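Local coordinates for protein LacI family transcription regulator (Bifidobacterium animalis subsp. lactis, PDB 4O5A) that probably regulates transcription by binding operator DNA through a LacI-type helix-turn-helix and sensing a small-molecule effector between the lobes of a periplasmic-binding-protein-like domain, at residues L147-P152 with S166-L171; S119-W124 with L133-L138; M315-L318 with D323-N326; L157-S162 with R309-L314; S173-A178 with L203-I208. All blocks are in the same frame, centred on the assembly; numbering follows the deposited sequence. Where two conformers were deposited one is given.

Contact 1. Residues L147-P152 with S166-L171; sequences LMKNNP and SGLPTL
L168 aims its forked end at the last turn of helix 143-149, against the neighbouring residues M148 and K149. The two side chains M148 and L168 meet at about a right angle: L168 CD1 lies 3.8 Å from M148 CB, near the root of the side chain. M148, a selenomethionine, then bends at both chi2 and chi3, which carries its selenium away from L168. Both leucine methyls lie against M148 CB, and L168 CD2 also touches K149 CG at 4.2 Å. Beyond that carbon K149 also folds at chi2 and chi3, and this double bend brings the ammonium round to the loop, where K149 NZ donates to S166 OG over 3.0 Å. S166 reaches out to it with OG anti to its backbone N (chi1 -180°), and the carbonyl S166 O lies 3.5 Å from the same NZ, so the ammonium sits by two oxygens of one residue. The apolar half of the contact is thus buried and the polar half lies at the surface. Each segment is also tied internally. N151 ND2 returns to L147 O at 3.0 Å, a nearly straight bond (167°) to the carbonyl four residues earlier, while T170 OG1 is 2.7 Å from L168 O, placed above the carbonyl plane. The contact joins helix 143-149 to the loop entering strand 170-172. I145 of that helix also touches S166 and L168, C156 of strand 156-160 lies against M148 and L168, and P169 rests on L318 of helix 304-320.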
# COMPACT_ATOMS: atom_id res chain seq x y z
N LEU A 147 27.42 12.18 1.04
CA LEU A 147 27.49 12.00 -0.41
C LEU A 147 26.95 13.24 -1.12
O LEU A 147 27.59 13.75 -2.04
CB LEU A 147 26.70 10.75 -0.83
CG LEU A 147 26.58 10.46 -2.33
CD1 LEU A 147 27.95 10.28 -2.97
CD2 LEU A 147 25.71 9.23 -2.59
N MSE A 148 25.79 13.72 -0.69
CA MSE A 148 25.18 14.88 -1.33
C MSE A 148 26.01 16.14 -1.11
O MSE A 148 26.15 16.96 -2.02
CB MSE A 148 23.75 15.12 -0.83
CG MSE A 148 22.75 14.02 -1.12
SE MSE A 148 23.02 13.10 -2.82
CE MSE A 148 22.93 14.59 -4.05
N LYS A 149 26.57 16.30 0.09
CA LYS A 149 27.32 17.50 0.41
C LYS A 149 28.61 17.57 -0.40
O LYS A 149 29.08 18.65 -0.77
CB LYS A 149 27.60 17.59 1.91
CG LYS A 149 26.33 17.77 2.74
CD LYS A 149 26.50 18.85 3.81
CE LYS A 149 26.97 18.29 5.14
NZ LYS A 149 27.05 19.35 6.18
N ASN A 150 29.18 16.40 -0.69
CA ASN A 150 30.38 16.31 -1.52
C ASN A 150 30.05 16.41 -3.01
O ASN A 150 30.95 16.47 -3.85
CB ASN A 150 31.16 15.02 -1.21
CG ASN A 150 31.59 14.93 0.24
OD1 ASN A 150 31.52 15.90 1.00
ND2 ASN A 150 32.05 13.75 0.64
N ASN A 151 28.76 16.43 -3.32
CA ASN A 151 28.29 16.58 -4.70
C ASN A 151 27.18 17.63 -4.83
O ASN A 151 26.03 17.28 -5.09
CB ASN A 151 27.79 15.23 -5.25
CG ASN A 151 28.93 14.26 -5.52
OD1 ASN A 151 29.58 14.32 -6.57
ND2 ASN A 151 29.18 13.36 -4.58
N PRO A 152 27.52 18.92 -4.65
CA PRO A 152 26.45 19.93 -4.67
C PRO A 152 25.97 20.28 -6.07
O PRO A 152 24.99 21.00 -6.20
CB PRO A 152 27.12 21.15 -4.02
CG PRO A 152 28.57 21.00 -4.35
CD PRO A 152 28.84 19.51 -4.40
N SER A 166 21.21 18.19 7.99
CA SER A 166 22.46 18.96 8.01
C SER A 166 22.61 19.96 6.86
O SER A 166 23.59 19.92 6.13
CB SER A 166 23.67 18.02 8.06
OG SER A 166 24.88 18.76 8.09
N GLY A 167 21.63 20.85 6.72
CA GLY A 167 21.74 21.93 5.76
C GLY A 167 21.21 21.64 4.37
O GLY A 167 21.02 22.58 3.59
N LEU A 168 20.96 20.37 4.05
CA LEU A 168 20.39 20.00 2.76
C LEU A 168 18.94 20.49 2.67
O LEU A 168 18.26 20.58 3.68
CB LEU A 168 20.41 18.48 2.56
CG LEU A 168 21.79 17.83 2.38
CD1 LEU A 168 21.67 16.34 2.17
CD2 LEU A 168 22.51 18.47 1.21
N PRO A 169 18.48 20.81 1.45
CA PRO A 169 17.09 21.22 1.28
C PRO A 169 16.15 20.17 1.85
O PRO A 169 16.26 18.99 1.49
CB PRO A 169 16.93 21.28 -0.24
CG PRO A 169 18.29 21.67 -0.73
CD PRO A 169 19.26 20.94 0.19
N THR A 170 15.26 20.58 2.75
CA THR A 170 14.43 19.61 3.45
C THR A 170 12.96 19.99 3.40
O THR A 170 12.60 21.15 3.62
CB THR A 170 14.87 19.52 4.92
OG1 THR A 170 16.29 19.32 4.99
CG2 THR A 170 14.15 18.38 5.65
N LEU A 171 12.11 19.00 3.13
CA LEU A 171 10.68 19.14 3.37
C LEU A 171 10.45 18.56 4.76
O LEU A 171 10.55 17.34 4.95
CB LEU A 171 9.88 18.40 2.29
CG LEU A 171 8.35 18.45 2.37
CD1 LEU A 171 7.84 19.88 2.41
CD2 LEU A 171 7.75 17.67 1.20

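Contact 2. Residues S119-W124 with L133-L138; sequences SILEDW and LLLLNL
W124 N bonds to I120 O at 3.0 Å, the routine helical bond that fixes the turn from which W124 and L121 both point at L133. All that passes between helix and strand is apolar. L133, at the middle of the contact, splits its two methyls: CD1 turns to L121, whose CD2 is 4.0 Å away, while CD2 approaches the six-membered ring of W124, 3.5 Å from CE3. L133 CD2 meets the indole obliquely. One face of the ring is covered from within the helix, since I120 CG2 stands 4.0 Å above the ring plane and over its centre, which helps hold the ring's tilt. The second methyl of L121, CD1, reaches further along the strand to L135 CD2 at 4.3 Å, a looser touch. Because L133 and L135 are alternate residues of a strand, both bring their side chains to the same side of the sheet, and L121 bridges them. The helix runs nearly antiparallel to the strand, at 157° and 11.2 Å between short axes, as expected for the alpha-to-beta return of a Rossmann-like layer. The strand 132-135 itself is pinned on both sides by backbone bonds, L134 to G72 and L135 to L157 and L159. Helix 116-127 also covers strands 70-76 and 105-111 through V74, L107 and R109, M148 of helix 143-149 packs on L133 beside it, and E100 of the second subunit touches I120.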
# COMPACT_ATOMS: atom_id res chain seq x y z
N SER A 119 25.67 3.23 -3.65
CA SER A 119 26.27 2.86 -4.93
C SER A 119 25.43 3.31 -6.13
O SER A 119 25.97 3.83 -7.11
CB SER A 119 26.53 1.35 -4.98
OG SER A 119 27.12 0.99 -6.21
N ILE A 120 24.12 3.12 -6.06
CA ILE A 120 23.24 3.56 -7.14
C ILE A 120 23.28 5.08 -7.29
O ILE A 120 23.35 5.60 -8.41
CB ILE A 120 21.80 3.07 -6.91
CG1 ILE A 120 21.75 1.54 -6.97
CG2 ILE A 120 20.85 3.69 -7.94
CD1 ILE A 120 20.46 0.93 -6.45
N LEU A 121 23.23 5.78 -6.16
CA LEU A 121 23.24 7.24 -6.15
C LEU A 121 24.54 7.76 -6.74
O LEU A 121 24.54 8.73 -7.50
CB LEU A 121 23.07 7.75 -4.73
CG LEU A 121 21.71 7.51 -4.07
CD1 LEU A 121 21.69 8.07 -2.65
CD2 LEU A 121 20.58 8.09 -4.90
N GLU A 122 25.65 7.11 -6.40
CA GLU A 122 26.95 7.52 -6.92
C GLU A 122 26.98 7.36 -8.44
O GLU A 122 27.59 8.17 -9.14
CB GLU A 122 28.07 6.73 -6.25
CG GLU A 122 28.29 7.13 -4.79
CD GLU A 122 29.24 6.21 -4.04
OE1 GLU A 122 29.36 5.02 -4.43
OE2 GLU A 122 29.87 6.67 -3.06
N ASP A 123 26.32 6.33 -8.95
CA ASP A 123 26.27 6.08 -10.38
C ASP A 123 25.47 7.18 -11.07
O ASP A 123 25.89 7.71 -12.11
CB ASP A 123 25.67 4.70 -10.67
CG ASP A 123 25.42 4.47 -12.15
OD1 ASP A 123 26.40 4.25 -12.90
OD2 ASP A 123 24.24 4.51 -12.57
N TRP A 124 24.33 7.52 -10.49
CA TRP A 124 23.46 8.55 -11.03
C TRP A 124 24.17 9.89 -11.08
O TRP A 124 24.06 10.63 -12.05
CB TRP A 124 22.18 8.65 -10.21
CG TRP A 124 21.16 7.63 -10.59
CD1 TRP A 124 21.21 6.78 -11.66
CD2 TRP A 124 19.93 7.35 -9.90
NE1 TRP A 124 20.08 5.98 -11.68
CE2 TRP A 124 19.28 6.32 -10.62
CE3 TRP A 124 19.32 7.87 -8.76
CZ2 TRP A 124 18.05 5.80 -10.22
CZ3 TRP A 124 18.10 7.35 -8.37
CH2 TRP A 124 17.48 6.33 -9.10
N LEU A 133 17.69 14.23 -6.96
CA LEU A 133 17.50 13.01 -6.19
C LEU A 133 16.58 13.28 -5.01
O LEU A 133 16.67 14.32 -4.36
CB LEU A 133 18.83 12.53 -5.63
CG LEU A 133 19.95 12.27 -6.63
CD1 LEU A 133 21.22 11.91 -5.91
CD2 LEU A 133 19.51 11.14 -7.51
N LEU A 134 15.70 12.33 -4.73
CA LEU A 134 14.80 12.43 -3.59
C LEU A 134 15.34 11.48 -2.52
O LEU A 134 15.55 10.29 -2.80
CB LEU A 134 13.39 12.02 -4.03
CG LEU A 134 12.30 11.98 -2.96
CD1 LEU A 134 12.13 13.36 -2.36
CD2 LEU A 134 11.00 11.49 -3.57
N LEU A 135 15.58 12.00 -1.31
CA LEU A 135 16.09 11.18 -0.21
C LEU A 135 15.02 10.93 0.85
O LEU A 135 14.53 11.88 1.48
CB LEU A 135 17.28 11.86 0.45
CG LEU A 135 18.42 12.30 -0.46
CD1 LEU A 135 19.50 13.03 0.33
CD2 LEU A 135 19.00 11.10 -1.20
N LEU A 136 14.67 9.67 1.06
CA LEU A 136 13.68 9.32 2.07
C LEU A 136 14.32 8.54 3.22
O LEU A 136 15.42 8.00 3.08
CB LEU A 136 12.55 8.49 1.47
CG LEU A 136 11.84 9.04 0.22
CD1 LEU A 136 10.81 8.03 -0.27
CD2 LEU A 136 11.19 10.40 0.48
N ASN A 137 13.62 8.51 4.35
CA ASN A 137 14.00 7.67 5.48
C ASN A 137 15.42 7.94 5.96
O ASN A 137 16.24 7.03 6.06
CB ASN A 137 13.83 6.19 5.12
CG ASN A 137 12.40 5.86 4.76
OD1 ASN A 137 11.46 6.39 5.34
ND2 ASN A 137 12.23 4.98 3.78
N LEU A 138 15.68 9.20 6.27
CA LEU A 138 16.98 9.61 6.77
C LEU A 138 17.22 8.97 8.13
O LEU A 138 16.35 9.01 9.01
CB LEU A 138 17.07 11.14 6.86
CG LEU A 138 17.31 11.90 5.55
CD1 LEU A 138 18.63 11.47 4.92
CD2 LEU A 138 16.17 11.73 4.54

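Contact 3. Residues M315-L318 with D323-N326; sequences MLKL and DVEN
V324 presses its CG2 methyl into the angle between K317 and L318 of the helix, and this is the tight part of the contact. L318 CD2 is 3.7 Å from both V324 CB and V324 CG2, and L318 CG is 4.0 Å from that same methyl. The two side chains meet at about a right angle, so that the leucine's branch lies across the valine's fork instead of alongside it. K317 contributes only its first carbon: K317 CB is 3.7 Å from V324 CG2. With CG2 anti to the carbonyl carbon, V324 turns this methyl to the helix, and V324 CG2 also comes within 4.1 Å of L314 O, one turn earlier. The loose side begins just past these carbons. The lysine chain leads away from V324 toward solvent, with its last torsion bent (chi4 -74°), and it touches E322 and a crystal neighbour. D323, just before the valine, points away from the helix and is poorly ordered. No polar group joins the segments, and the contact is small and lies at the surface. It fastens the loop that follows helix 304-320 back onto the helix's last turns, bringing the chain round to strand 327-328, the outermost strand of the parallel sheet within this chain. L318 also touches P155 and P169, while N326, at the far end of the loop, accepts from the backbone N of T170 beside strand 170-172.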
# COMPACT_ATOMS: atom_id res chain seq x y z
N MSE A 315 11.92 20.22 -5.83
CA MSE A 315 13.06 19.71 -6.58
C MSE A 315 13.13 20.40 -7.93
O MSE A 315 14.21 20.69 -8.41
CB MSE A 315 13.02 18.19 -6.74
CG MSE A 315 13.35 17.46 -5.45
SE MSE A 315 13.37 15.54 -5.65
CE MSE A 315 11.48 15.22 -5.92
N LEU A 316 11.98 20.66 -8.54
CA LEU A 316 11.96 21.39 -9.81
C LEU A 316 12.51 22.81 -9.66
O LEU A 316 13.18 23.32 -10.56
CB LEU A 316 10.54 21.42 -10.38
CG LEU A 316 10.15 20.07 -10.98
CD1 LEU A 316 8.65 19.98 -11.24
CD2 LEU A 316 10.93 19.85 -12.26
N LYS A 317 12.22 23.45 -8.54
CA LYS A 317 12.80 24.76 -8.25
C LYS A 317 14.32 24.68 -8.18
O LYS A 317 15.01 25.50 -8.75
CB LYS A 317 12.26 25.34 -6.94
CG LYS A 317 10.84 25.87 -7.01
CD LYS A 317 10.53 26.64 -5.73
CE LYS A 317 9.04 26.75 -5.46
NZ LYS A 317 8.34 27.73 -6.36
N LEU A 318 14.84 23.69 -7.46
CA LEU A 318 16.29 23.49 -7.36
C LEU A 318 16.89 23.29 -8.75
O LEU A 318 17.91 23.89 -9.09
CB LEU A 318 16.60 22.28 -6.47
CG LEU A 318 16.30 22.39 -4.98
CD1 LEU A 318 16.50 21.03 -4.29
CD2 LEU A 318 17.18 23.44 -4.32
N ASP A 323 16.73 29.53 -5.48
CA ASP A 323 17.10 29.20 -4.11
C ASP A 323 15.88 28.73 -3.33
O ASP A 323 14.78 29.27 -3.48
CB ASP A 323 17.79 30.38 -3.42
CG ASP A 323 19.29 30.38 -3.66
OD1 ASP A 323 19.86 29.29 -3.89
OD2 ASP A 323 19.90 31.47 -3.62
N VAL A 324 16.08 27.70 -2.52
CA VAL A 324 14.99 27.00 -1.87
C VAL A 324 15.23 26.91 -0.37
O VAL A 324 16.10 26.17 0.09
CB VAL A 324 14.82 25.58 -2.46
CG1 VAL A 324 13.95 24.71 -1.57
CG2 VAL A 324 14.22 25.67 -3.85
N GLU A 325 14.44 27.67 0.39
CA GLU A 325 14.49 27.56 1.84
C GLU A 325 13.71 26.32 2.25
O GLU A 325 12.83 25.88 1.51
CB GLU A 325 13.91 28.82 2.49
CG GLU A 325 14.79 30.06 2.33
CD GLU A 325 14.70 31.01 3.52
OE1 GLU A 325 13.59 31.17 4.08
OE2 GLU A 325 15.74 31.59 3.90
N ASN A 326 14.05 25.74 3.41
CA ASN A 326 13.32 24.57 3.90
C ASN A 326 11.83 24.87 4.04
O ASN A 326 11.43 26.00 4.34
CB ASN A 326 13.88 24.07 5.24
CG ASN A 326 15.26 23.47 5.10
OD1 ASN A 326 15.72 23.20 3.98
ND2 ASN A 326 15.94 23.26 6.23

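Contact 4. Residues L157-S162 with R309-L314; sequences LALADS and RLAAQL. With SO4 (sulfate ion), chain E.
Strand 157-160 and helix 309-314 lie nearly antiparallel, their short axes 154° apart and 9.5 Å distant, with L157 and A311 closest in the backbone. The pair belongs to the Rossmann-like, parallel-sheet lobe of a periplasmic-binding-protein-like fold: helix 304-320, reached only after the chain has passed through the other lobe, covers one face of this sheet. L157, with CG anti to the backbone N (chi1 176°), sends CD2 against the helix, 3.7 Å from A311 CB and 3.5 Å from A311 O. The same methyl has L314 CB at 4.2 Å. L159, two residues on, brings CD1 within 4.1 Å of A311 CB, so both leucine methyls come to the small side chain from its sheet-facing side, next to each other. L91, L171 and V327 continue this buried layer. On another side of the helix R309 and Q313, one turn apart, hold a sulfate, probably from the crystallisation liquor. The guanidinium presents its edge with the sulfur in its plane, R309 NE to O3 at 2.9 Å and NH2 to O4 at 3.0 Å, while E101 and S97 take further bonds from it. Q313 NE2 reaches the sulfate's O2 at 3.1 Å, N-H...O angle 161°.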
# COMPACT_ATOMS: atom_id res chain seq x y z
N LEU A 157 16.66 16.70 -2.36
CA LEU A 157 15.70 17.11 -1.35
C LEU A 157 15.47 15.94 -0.41
O LEU A 157 15.25 14.81 -0.86
CB LEU A 157 14.38 17.51 -1.99
CG LEU A 157 13.25 17.87 -1.03
CD1 LEU A 157 13.46 19.27 -0.49
CD2 LEU A 157 11.91 17.74 -1.72
N ALA A 158 15.53 16.22 0.89
CA ALA A 158 15.26 15.19 1.88
C ALA A 158 13.89 15.38 2.51
O ALA A 158 13.45 16.51 2.75
CB ALA A 158 16.35 15.20 2.94
N LEU A 159 13.20 14.27 2.78
CA LEU A 159 11.96 14.33 3.55
C LEU A 159 12.25 13.79 4.95
O LEU A 159 12.28 12.58 5.16
CB LEU A 159 10.85 13.53 2.88
CG LEU A 159 9.97 14.27 1.86
CD1 LEU A 159 10.80 14.97 0.78
CD2 LEU A 159 8.95 13.33 1.24
N ALA A 160 12.46 14.70 5.89
CA ALA A 160 12.86 14.31 7.24
C ALA A 160 12.66 15.45 8.23
O ALA A 160 12.26 16.55 7.83
CB ALA A 160 14.30 13.88 7.24
N ASP A 161 12.94 15.20 9.50
CA ASP A 161 13.06 16.27 10.47
C ASP A 161 14.34 17.02 10.11
O ASP A 161 15.33 16.40 9.71
CB ASP A 161 13.16 15.71 11.89
CG ASP A 161 12.94 16.77 12.96
OD1 ASP A 161 13.94 17.37 13.43
OD2 ASP A 161 11.78 17.00 13.35
N SER A 162 14.33 18.34 10.24
CA SER A 162 15.47 19.18 9.87
C SER A 162 16.75 18.82 10.63
O SER A 162 17.86 19.06 10.14
CB SER A 162 15.13 20.65 10.09
OG SER A 162 14.80 20.87 11.45
N ARG A 309 3.49 16.19 -3.73
CA ARG A 309 3.37 17.25 -4.71
C ARG A 309 4.35 18.38 -4.38
O ARG A 309 5.04 18.89 -5.26
CB ARG A 309 1.93 17.75 -4.73
CG ARG A 309 1.65 18.77 -5.78
CD ARG A 309 0.15 19.01 -5.90
NE ARG A 309 -0.09 20.18 -6.71
CZ ARG A 309 -0.01 20.20 -8.04
NH1 ARG A 309 0.31 19.10 -8.70
NH2 ARG A 309 -0.23 21.33 -8.69
N LEU A 310 4.42 18.76 -3.11
CA LEU A 310 5.34 19.81 -2.70
C LEU A 310 6.79 19.40 -2.94
O LEU A 310 7.60 20.22 -3.35
CB LEU A 310 5.12 20.14 -1.23
CG LEU A 310 5.72 21.46 -0.77
CD1 LEU A 310 5.37 22.59 -1.74
CD2 LEU A 310 5.21 21.77 0.62
N ALA A 311 7.10 18.13 -2.69
CA ALA A 311 8.47 17.63 -2.87
C ALA A 311 8.92 17.76 -4.32
O ALA A 311 10.04 18.18 -4.60
CB ALA A 311 8.58 16.19 -2.42
N ALA A 312 8.04 17.39 -5.24
CA ALA A 312 8.35 17.51 -6.66
C ALA A 312 8.52 18.97 -7.06
O ALA A 312 9.46 19.33 -7.78
CB ALA A 312 7.26 16.84 -7.48
N GLN A 313 7.63 19.83 -6.58
CA GLN A 313 7.74 21.25 -6.90
C GLN A 313 9.05 21.82 -6.40
O GLN A 313 9.68 22.63 -7.08
CB GLN A 313 6.55 22.03 -6.33
CG GLN A 313 5.23 21.64 -6.96
CD GLN A 313 4.03 22.26 -6.27
OE1 GLN A 313 4.00 22.40 -5.05
NE2 GLN A 313 3.03 22.65 -7.06
N LEU A 314 9.47 21.40 -5.21
CA LEU A 314 10.70 21.93 -4.62
C LEU A 314 11.93 21.47 -5.40
O LEU A 314 12.87 22.24 -5.61
CB LEU A 314 10.81 21.52 -3.15
CG LEU A 314 9.80 22.19 -2.22
CD1 LEU A 314 9.94 21.64 -0.81
CD2 LEU A 314 9.97 23.71 -2.23
S SO4 E . -0.45 23.81 -5.72
O1 SO4 E . -1.22 24.65 -4.80
O2 SO4 E . 0.75 24.52 -6.13
O3 SO4 E . -0.12 22.56 -5.06
O4 SO4 E . -1.26 23.53 -6.89

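Contact 5. Residues S173-A178 with L203-I208; sequences SDDAAA and LGHSYI
D175 starts its touch on the opposite segment at CB, which lies 4.2 Å from I208 CG2. From there chi1 of -74° sets CG beside the backbone N, and the carboxylate swings toward the turn at H205. OD2 is the tip that arrives: it stands 3.5 Å from H205 CB and 3.9 Å from H205 CG. The carboxylate and imidazole planes are 79° apart, and the oxygen meets the ring obliquely. D175 OD2 is 4.6 Å from H205 ND1, too long for a bond; its strong partner is R209 NE, in a salt bridge. The two segments begin helices 175-188 and 206-219 of the second lobe, close to where the chain enters it from strand 170-172, and so probably lie near the cleft that holds the effector in related LacI-type regulators. D174 is the N-cap of the first helix: its OD1 accepts from A177 N at 3.1 Å, met from above the carboxylate plane. Its other oxygen bonds weakly to a glycerol, probably from the crystallisation liquor. The L203-S206 type I turn delivers H205, with L203 CB on one face of the imidazole, offset toward its rim, 4.0 Å above the plane.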
# COMPACT_ATOMS: atom_id res chain seq x y z
N SER A 173 9.12 17.33 8.35
CA SER A 173 8.03 16.75 9.13
C SER A 173 8.06 17.35 10.53
O SER A 173 9.06 17.94 10.94
CB SER A 173 8.19 15.24 9.22
OG SER A 173 9.37 14.91 9.93
N ASP A 174 6.97 17.21 11.28
CA ASP A 174 6.99 17.70 12.65
C ASP A 174 6.41 16.65 13.59
O ASP A 174 5.30 16.80 14.09
CB ASP A 174 6.23 19.02 12.79
CG ASP A 174 6.63 19.80 14.04
OD1 ASP A 174 7.16 19.21 15.01
OD2 ASP A 174 6.40 21.03 14.06
N ASP A 175 7.18 15.60 13.83
CA ASP A 175 6.71 14.55 14.73
C ASP A 175 6.46 15.03 16.16
O ASP A 175 5.58 14.52 16.83
CB ASP A 175 7.67 13.35 14.73
CG ASP A 175 7.57 12.52 13.46
OD1 ASP A 175 6.60 12.70 12.70
OD2 ASP A 175 8.47 11.68 13.23
N ALA A 176 7.24 15.99 16.64
CA ALA A 176 7.03 16.51 17.99
C ALA A 176 5.66 17.19 18.12
O ALA A 176 4.96 17.00 19.12
CB ALA A 176 8.13 17.47 18.39
N ALA A 177 5.29 17.97 17.11
CA ALA A 177 3.96 18.59 17.06
C ALA A 177 2.86 17.54 17.07
O ALA A 177 1.92 17.61 17.87
CB ALA A 177 3.81 19.49 15.82
N ALA A 178 2.96 16.58 16.16
CA ALA A 178 1.98 15.49 16.10
C ALA A 178 1.87 14.75 17.43
O ALA A 178 0.76 14.38 17.85
CB ALA A 178 2.36 14.53 14.98
N LEU A 203 15.27 3.67 13.53
CA LEU A 203 14.67 4.72 12.71
C LEU A 203 15.17 6.10 13.13
O LEU A 203 15.30 6.38 14.32
CB LEU A 203 13.15 4.68 12.81
CG LEU A 203 12.52 3.37 12.34
CD1 LEU A 203 11.01 3.47 12.39
CD2 LEU A 203 12.99 3.03 10.95
N GLY A 204 15.44 6.95 12.15
CA GLY A 204 15.92 8.29 12.42
C GLY A 204 14.93 9.13 13.21
O GLY A 204 15.33 10.09 13.88
N HIS A 205 13.65 8.80 13.14
CA HIS A 205 12.64 9.56 13.88
C HIS A 205 12.37 9.00 15.28
O HIS A 205 11.54 9.54 16.02
CB HIS A 205 11.34 9.73 13.09
CG HIS A 205 10.60 8.45 12.82
ND1 HIS A 205 10.28 7.54 13.81
CD2 HIS A 205 10.09 7.94 11.68
CE1 HIS A 205 9.62 6.53 13.29
NE2 HIS A 205 9.49 6.74 11.99
N SER A 206 13.05 7.92 15.63
CA SER A 206 12.81 7.25 16.90
C SER A 206 13.11 8.14 18.10
O SER A 206 12.32 8.21 19.05
CB SER A 206 13.63 5.96 17.00
OG SER A 206 13.58 5.44 18.31
N TYR A 207 14.22 8.86 18.05
CA TYR A 207 14.64 9.68 19.18
C TYR A 207 13.88 11.01 19.29
O TYR A 207 13.72 11.55 20.38
CB TYR A 207 16.14 9.91 19.14
CG TYR A 207 16.91 8.62 19.30
CD1 TYR A 207 16.35 7.55 19.99
CD2 TYR A 207 18.18 8.47 18.77
CE1 TYR A 207 17.03 6.37 20.14
CE2 TYR A 207 18.87 7.28 18.92
CZ TYR A 207 18.29 6.24 19.61
OH TYR A 207 18.96 5.05 19.78
N ILE A 208 13.42 11.52 18.15
CA ILE A 208 12.59 12.73 18.13
C ILE A 208 11.26 12.42 18.79
O ILE A 208 10.77 13.18 19.64
CB ILE A 208 12.31 13.19 16.68
CG1 ILE A 208 13.61 13.59 15.97
CG2 ILE A 208 11.28 14.32 16.68
CD1 ILE A 208 14.29 14.79 16.57

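Contacts 1 to 4 belong to one lobe; contacts 1, 2 and 4 reach its parallel sheet directly. Contacts 1 and 2 lie about 11 Å apart between centres and interlock, M148 CE 3.7 Å from L133 CD1. Contact 4 joins both: P169 O and A158 N are 2.9 Å apart, and so are L135 N and L157 O. Contact 3 continues helix 304-320 from contact 4, about 9 Å away between centres. Contact 5, about 16 Å from contact 4 between centres, opens the second lobe, with S173 N 3.3 Å from A160 O. Glycerol, probably from the crystallisation liquor, is bonded at S162 and weakly at D174, near the presumed effector cleft; the sulfate at R309 is separate.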